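Local coordinates for protein oligoribonuclease (Colwellia psychrerythraea, PDB 6A4E) that probably acts as an RNA exonuclease that hydrolyses very short oligoribonucleotides, and is held here with two linked uridines bound, at residues Glu27-Ile32 with Gly43-Ile48. The protein carries 1 engineered substitution. Numbering follows the deposited sequence.
Sequences EIAIII and GPIFAI
The carboxylate of Glu27 lies alongside Ile45, whose methyl CG2 sits obliquely off the carboxylate plane, 4.1 Å from OE2. Arg74 (a salt bridge) and the backbone N of Ala160 both hold OE2, so that oxygen of the buried acid is satisfied, while the extended chain lies alongside Ile45. The ring of Phe46 is on the same side of the sheet as Ile28; Pro44 CB, from the same segment as the ring, rests over the CZ rim of one face, 3.8 Å from Phe46 CZ. Val80, Ala85 and Glu88 also touch the ring.

The carbonyl oxygen of Phe46 takes three approaches from strand 25-33. Ile28 N donates to Phe46 O in the carbonyl plane at 3.2 Å, while Glu27 CA adds a CA-H...O contact to the same oxygen at 3.4 Å. With CG anti to the backbone N (chi1 -158°), Glu27 also brings that methylene to 3.5 Å from Phe46 O. The return bond from Phe46 N to Ile28 O is straight but weak. Farther along, Gly43, having no side chain, brings its N close to the strand and gives a short bond of 2.7 Å from Gly43 N to Ile30 O.

In this antiparallel hairpin strand 39-47 is the outermost strand at one side of the mixed RNase H-like sheet, and strand 25-33 pairs on its other side with strand 8-15; helix 82-94 covers Ile30, Phe46 and Ile48, and helix 160-177 packs against Ala29 and Ile31.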
loop_
_atom_site.group_PDB
_atom_site.type_symbol
_atom_site.label_atom_id
_atom_site.label_comp_id
_atom_site.label_asym_id
_atom_site.label_seq_id
_atom_site.Cartn_x
_atom_site.Cartn_y
_atom_site.Cartn_z
ATOM N N GLU A 27 -7.816 -10.273 -14.463
ATOM C CA GLU A 27 -6.758 -9.894 -15.389
ATOM C C GLU A 27 -5.447 -9.568 -14.685
ATOM O O GLU A 27 -5.447 -9.039 -13.580
ATOM C CB GLU A 27 -7.198 -8.700 -16.227
ATOM C CG GLU A 27 -6.439 -8.570 -17.531
ATOM C CD GLU A 27 -6.790 -7.295 -18.290
ATOM O OE1 GLU A 27 -7.397 -6.379 -17.684
ATOM O OE2 GLU A 27 -6.450 -7.211 -19.493
ATOM N N ILE A 28 -4.337 -9.889 -15.345
ATOM C CA ILE A 28 -2.989 -9.623 -14.842
ATOM C C ILE A 28 -2.110 -9.151 -15.986
ATOM O O ILE A 28 -2.050 -9.823 -17.017
ATOM C CB ILE A 28 -2.277 -10.883 -14.226
ATOM C CG1 ILE A 28 -3.243 -11.790 -13.477
ATOM C CG2 ILE A 28 -1.114 -10.463 -13.314
ATOM C CD1 ILE A 28 -2.567 -13.026 -12.915
ATOM N N ALA A 29 -1.418 -8.024 -15.793
ATOM C CA ALA A 29 -0.334 -7.625 -16.681
ATOM C C ALA A 29 0.882 -7.205 -15.869
ATOM O O ALA A 29 0.736 -6.653 -14.777
ATOM C CB ALA A 29 -0.767 -6.505 -17.591
ATOM N N ILE A 30 2.069 -7.454 -16.425
ATOM C CA ILE A 30 3.344 -7.139 -15.779
ATOM C C ILE A 30 4.262 -6.412 -16.744
ATOM O O ILE A 30 4.450 -6.859 -17.892
ATOM C CB ILE A 30 4.100 -8.416 -15.286
ATOM C CG1 ILE A 30 3.174 -9.357 -14.516
ATOM C CG2 ILE A 30 5.315 -8.041 -14.447
ATOM C CD1 ILE A 30 3.767 -10.718 -14.303
ATOM N N ILE A 31 4.838 -5.302 -16.284
ATOM C CA ILE A 31 5.941 -4.668 -17.000
ATOM C C ILE A 31 7.148 -4.503 -16.076
ATOM O O ILE A 31 7.011 -4.103 -14.911
ATOM C CB ILE A 31 5.552 -3.299 -17.574
ATOM C CG1 ILE A 31 4.546 -3.465 -18.705
ATOM C CG2 ILE A 31 6.773 -2.584 -18.133
ATOM C CD1 ILE A 31 3.913 -2.172 -19.174
ATOM N N ILE A 32 8.319 -4.836 -16.610
ATOM C CA ILE A 32 9.592 -4.559 -15.956
ATOM C C ILE A 32 10.181 -3.258 -16.507
ATOM O O ILE A 32 10.321 -3.106 -17.722
ATOM C CB ILE A 32 10.623 -5.707 -16.186
ATOM C CG1 ILE A 32 9.982 -7.083 -15.961
ATOM C CG2 ILE A 32 11.895 -5.488 -15.335
ATOM C CD1 ILE A 32 9.614 -7.343 -14.537
ATOM N N GLY A 43 5.291 -8.502 -19.888
ATOM C CA GLY A 43 4.948 -9.879 -19.588
ATOM C C GLY A 43 3.787 -10.288 -20.448
ATOM O O GLY A 43 3.214 -9.440 -21.146
ATOM N N PRO A 44 3.423 -11.583 -20.413
ATOM C CA PRO A 44 2.232 -11.966 -21.176
ATOM C C PRO A 44 1.003 -11.358 -20.535
ATOM O O PRO A 44 1.034 -10.987 -19.361
ATOM C CB PRO A 44 2.211 -13.505 -21.090
ATOM C CG PRO A 44 3.407 -13.899 -20.216
ATOM C CD PRO A 44 3.867 -12.656 -19.509
ATOM N N ILE A 45 -0.061 -11.209 -21.299
ATOM C CA ILE A 45 -1.284 -10.708 -20.714
ATOM C C ILE A 45 -2.277 -11.860 -20.600
ATOM O O ILE A 45 -2.527 -12.600 -21.558
ATOM C CB ILE A 45 -1.886 -9.559 -21.528
ATOM C CG1 ILE A 45 -0.781 -8.703 -22.157
ATOM C CG2 ILE A 45 -2.777 -8.712 -20.641
ATOM C CD1 ILE A 45 -0.719 -8.780 -23.674
ATOM N N PHE A 46 -2.830 -12.010 -19.407
ATOM C CA PHE A 46 -3.755 -13.083 -19.122
ATOM C C PHE A 46 -5.120 -12.534 -18.717
ATOM O O PHE A 46 -5.247 -11.894 -17.667
ATOM C CB PHE A 46 -3.222 -13.991 -17.995
ATOM C CG PHE A 46 -1.931 -14.699 -18.320
ATOM C CD1 PHE A 46 -1.880 -15.665 -19.327
ATOM C CD2 PHE A 46 -0.776 -14.427 -17.593
ATOM C CE1 PHE A 46 -0.698 -16.317 -19.618
ATOM C CE2 PHE A 46 0.416 -15.096 -17.874
ATOM C CZ PHE A 46 0.448 -16.038 -18.888
ATOM N N ALA A 47 -6.137 -12.804 -19.528
ATOM C CA ALA A 47 -7.502 -12.758 -19.030
ATOM C C ALA A 47 -7.776 -14.115 -18.363
ATOM O O ALA A 47 -7.502 -15.170 -18.948
ATOM C CB ALA A 47 -8.489 -12.472 -20.153
ATOM N N ILE A 48 -8.289 -14.091 -17.134
ATOM C CA ILE A 48 -8.463 -15.321 -16.369
ATOM C C ILE A 48 -9.826 -15.942 -16.643
ATOM O O ILE A 48 -10.878 -15.282 -16.474
ATOM C CB ILE A 48 -8.309 -15.082 -14.841
ATOM C CG1 ILE A 48 -6.923 -14.517 -14.521
ATOM C CG2 ILE A 48 -8.494 -16.363 -14.090
ATOM C CD1 ILE A 48 -5.802 -15.356 -15.051
#